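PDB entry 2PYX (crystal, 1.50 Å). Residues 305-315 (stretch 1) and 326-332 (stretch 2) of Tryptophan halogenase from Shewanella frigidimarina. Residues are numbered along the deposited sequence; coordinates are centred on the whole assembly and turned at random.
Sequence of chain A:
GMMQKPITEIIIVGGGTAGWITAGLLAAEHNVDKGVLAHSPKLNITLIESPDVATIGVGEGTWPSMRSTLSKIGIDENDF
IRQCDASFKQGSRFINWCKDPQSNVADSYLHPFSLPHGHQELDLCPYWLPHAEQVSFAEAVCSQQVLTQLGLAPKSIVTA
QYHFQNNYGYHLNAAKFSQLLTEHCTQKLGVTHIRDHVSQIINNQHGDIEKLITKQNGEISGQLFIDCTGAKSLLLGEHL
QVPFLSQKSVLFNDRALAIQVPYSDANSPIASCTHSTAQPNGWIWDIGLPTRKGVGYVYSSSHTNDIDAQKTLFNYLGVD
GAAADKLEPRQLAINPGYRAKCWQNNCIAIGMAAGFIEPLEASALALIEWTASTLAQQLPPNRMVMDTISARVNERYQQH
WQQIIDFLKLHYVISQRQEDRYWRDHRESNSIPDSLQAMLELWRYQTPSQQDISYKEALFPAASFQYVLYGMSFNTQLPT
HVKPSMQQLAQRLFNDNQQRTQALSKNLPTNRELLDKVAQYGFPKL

Stretch 1 305-315: NDIDAQKTLFN
Stretch 2 (326-332) KLEPRQL

One side of a helix packs against an extended segment that runs the opposite way, through a small apolar patch closed at one end by a weak, partly water-bridged polar pairing. Stretch 1 is helical from Asp306 to Asn315, with phi/psi near -60°/-40°. Asn305 caps it: with chi1 in the p well, its OD1 accepts from Asp308 N at 2.8 Å, satisfying an amide that has no earlier turn to bond to. Regular i to i+4 bonds follow, among them Phe314 N to Gln310 O at 2.8 Å. From Leu327 (-74/146) stretch 2 is broadly extended, though Glu328 has a smaller psi (-127/71), and Pro329 (-67/153) leads into a strand at Arg330.

The register sets the direction. CA of Asp306 lies 8.7 Å from CA of Gln331, CA of Gln310 lies 8.2 Å from CA of Pro329, and CA of Phe314 lies 9.0 Å from CA of Leu327. Each four-residue step along the helix, about one turn, is thus matched by two residues back along the extended chain. Alternation does the rest: Leu327, Pro329 and Gln331 direct CA-to-CB toward the helix, whereas Glu328 points away.

Pro329 is the centre of the contact. Its ring, puckered C-gamma endo, offers a compact apolar surface. Leu313 (chi1 t, chi2 p) brings CD2 to 4.1 Å from Pro329 CB, and Phe314 CE1 lies 3.9 Å from Pro329 CG. Gln310, extended with chi1 and chi2 both t and chi3 95°, places NE2 3.5 Å from Pro329 CG, a van der Waals contact: the extended side chain carries its amide nitrogen against the proline ring, and no hydrogen bond forms there.

Phe314 (chi1 m, chi2 -4°) has its CA-to-CB bond sideways to stretch 2, but the end of its side chain comes nearer. Leu327 (chi1 m, chi2 t) sets CD1 over one face, 4.1 Å from the ring centroid and 25° off the normal, with Phe314 CE1 3.8 Å from Leu327 CD1. A methyl of leucine's branched end suits this CH-pi contact because its weakly polarised C-H bonds can meet the electron-rich face.

At the polar end, Asp306 (chi1 m, chi2 -46°) meets Gln331 (chi1 and chi2 t, chi3 -65°). Gln331 NE2 donates to Asp306 OD2 at 3.1 Å, a weak bond with an angle of 149°. Gln331 OE1 also lies close, 3.1 Å from Asp306 CG, but it and the carboxylate oxygens are all acceptors, so this adds no hydrogen bond. A water supports the pairing, donating to Asp306 O at 3.0 Å and to Gln331 OE1 at 3.2 Å, so it ties the first helical turn to the strand.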

# COMPACT_ATOMS: atom_id res chain seq x y z
N ASN A 305 -14.39 0.53 23.72
CA ASN A 305 -13.60 1.63 24.28
C ASN A 305 -12.10 1.36 24.16
O ASN A 305 -11.69 0.29 23.69
CB ASN A 305 -14.04 2.00 25.70
CG ASN A 305 -13.66 0.98 26.72
OD1 ASN A 305 -12.78 0.16 26.51
ND2 ASN A 305 -14.30 1.07 27.88
N ASP A 306 -11.29 2.35 24.53
CA ASP A 306 -9.87 2.23 24.37
C ASP A 306 -9.22 1.34 25.43
O ASP A 306 -8.22 0.67 25.16
CB ASP A 306 -9.23 3.61 24.34
CG ASP A 306 -9.79 4.48 23.24
OD1 ASP A 306 -9.92 3.99 22.09
OD2 ASP A 306 -10.09 5.64 23.51
N ILE A 307 -9.79 1.32 26.63
CA ILE A 307 -9.29 0.43 27.70
C ILE A 307 -9.31 -1.03 27.25
O ILE A 307 -8.31 -1.77 27.37
CB ILE A 307 -10.17 0.61 28.97
CG1 ILE A 307 -9.95 2.01 29.55
CG2 ILE A 307 -9.89 -0.49 29.99
CD1 ILE A 307 -11.07 2.48 30.47
N ASP A 308 -10.45 -1.46 26.72
CA ASP A 308 -10.63 -2.82 26.29
C ASP A 308 -9.78 -3.12 25.03
O ASP A 308 -9.22 -4.21 24.88
CB ASP A 308 -12.10 -3.08 26.02
CG ASP A 308 -12.95 -3.05 27.27
OD1 ASP A 308 -12.40 -3.02 28.39
OD2 ASP A 308 -14.19 -3.05 27.12
N ALA A 309 -9.69 -2.16 24.14
CA ALA A 309 -8.84 -2.35 22.95
C ALA A 309 -7.40 -2.58 23.34
O ALA A 309 -6.71 -3.41 22.74
CB ALA A 309 -8.95 -1.16 22.02
N GLN A 310 -6.91 -1.84 24.32
CA GLN A 310 -5.55 -2.02 24.78
C GLN A 310 -5.35 -3.42 25.34
O GLN A 310 -4.32 -4.08 25.07
CB GLN A 310 -5.16 -0.96 25.80
CG GLN A 310 -3.70 -1.15 26.23
CD GLN A 310 -3.24 -0.12 27.21
OE1 GLN A 310 -3.28 -0.34 28.43
NE2 GLN A 310 -2.79 1.01 26.71
N LYS A 311 -6.32 -3.90 26.09
CA LYS A 311 -6.24 -5.27 26.63
C LYS A 311 -6.11 -6.31 25.53
O LYS A 311 -5.29 -7.21 25.59
CB LYS A 311 -7.42 -5.60 27.54
CG LYS A 311 -7.35 -6.98 28.21
CD LYS A 311 -6.14 -7.14 29.12
CE LYS A 311 -6.23 -8.46 29.91
NZ LYS A 311 -5.00 -8.72 30.73
N THR A 312 -6.91 -6.16 24.49
CA THR A 312 -6.82 -7.00 23.33
C THR A 312 -5.44 -6.95 22.69
O THR A 312 -4.89 -7.99 22.33
CB THR A 312 -7.94 -6.57 22.31
OG1 THR A 312 -9.21 -6.72 22.95
CG2 THR A 312 -7.91 -7.43 21.07
N LEU A 313 -4.86 -5.75 22.55
CA LEU A 313 -3.51 -5.65 21.96
C LEU A 313 -2.52 -6.41 22.84
O LEU A 313 -1.66 -7.18 22.36
CB LEU A 313 -3.04 -4.19 21.85
CG LEU A 313 -1.62 -3.95 21.33
CD1 LEU A 313 -1.39 -4.61 19.97
CD2 LEU A 313 -1.29 -2.50 21.32
N PHE A 314 -2.64 -6.18 24.14
CA PHE A 314 -1.66 -6.79 25.06
C PHE A 314 -1.81 -8.31 25.08
O PHE A 314 -0.80 -9.01 25.22
CB PHE A 314 -1.78 -6.18 26.47
CG PHE A 314 -1.27 -4.78 26.59
CD1 PHE A 314 -0.66 -4.12 25.53
CD2 PHE A 314 -1.39 -4.09 27.79
CE1 PHE A 314 -0.19 -2.82 25.66
CE2 PHE A 314 -0.91 -2.80 27.92
CZ PHE A 314 -0.30 -2.17 26.87
N ASN A 315 -3.03 -8.82 24.98
CA ASN A 315 -3.26 -10.25 24.86
C ASN A 315 -2.55 -10.81 23.64
O ASN A 315 -1.92 -11.87 23.70
CB ASN A 315 -4.74 -10.60 24.83
CG ASN A 315 -5.44 -10.37 26.15
OD1 ASN A 315 -4.79 -10.23 27.19
ND2 ASN A 315 -6.77 -10.32 26.12
N LYS A 326 4.70 -1.38 31.62
CA LYS A 326 5.84 -0.62 31.09
C LYS A 326 5.70 -0.30 29.59
O LYS A 326 6.45 0.51 29.06
CB LYS A 326 7.15 -1.37 31.33
N LEU A 327 4.75 -0.95 28.91
CA LEU A 327 4.55 -0.72 27.48
C LEU A 327 3.86 0.64 27.24
O LEU A 327 3.04 1.05 28.05
CB LEU A 327 3.69 -1.85 26.90
CG LEU A 327 4.29 -3.26 26.91
CD1 LEU A 327 3.25 -4.23 26.35
CD2 LEU A 327 5.58 -3.29 26.08
N GLU A 328 4.21 1.31 26.15
CA GLU A 328 3.67 2.63 25.82
C GLU A 328 3.11 2.60 24.39
O GLU A 328 3.69 3.17 23.48
CB GLU A 328 4.75 3.71 25.91
N PRO A 329 1.98 1.90 24.21
CA PRO A 329 1.36 1.97 22.88
C PRO A 329 0.82 3.38 22.59
O PRO A 329 0.51 4.14 23.53
CB PRO A 329 0.25 0.92 22.98
CG PRO A 329 -0.08 0.85 24.44
CD PRO A 329 1.21 1.06 25.15
N ARG A 330 0.75 3.76 21.32
CA ARG A 330 0.34 5.11 20.89
C ARG A 330 -1.00 5.03 20.21
O ARG A 330 -1.17 4.19 19.30
CB ARG A 330 1.34 5.69 19.90
N GLN A 331 -1.94 5.91 20.60
CA GLN A 331 -3.32 5.88 20.04
C GLN A 331 -3.52 6.97 19.02
O GLN A 331 -3.16 8.13 19.24
CB GLN A 331 -4.41 6.02 21.11
CG GLN A 331 -5.81 5.57 20.62
CD GLN A 331 -6.86 5.65 21.68
OE1 GLN A 331 -6.79 4.94 22.68
NE2 GLN A 331 -7.87 6.54 21.49
N LEU A 332 -4.11 6.59 17.88
CA LEU A 332 -4.47 7.53 16.81
C LEU A 332 -5.93 7.38 16.52
O LEU A 332 -6.46 6.27 16.57
CB LEU A 332 -3.69 7.29 15.51
O HOH W 1 -6.37 1.82 23.13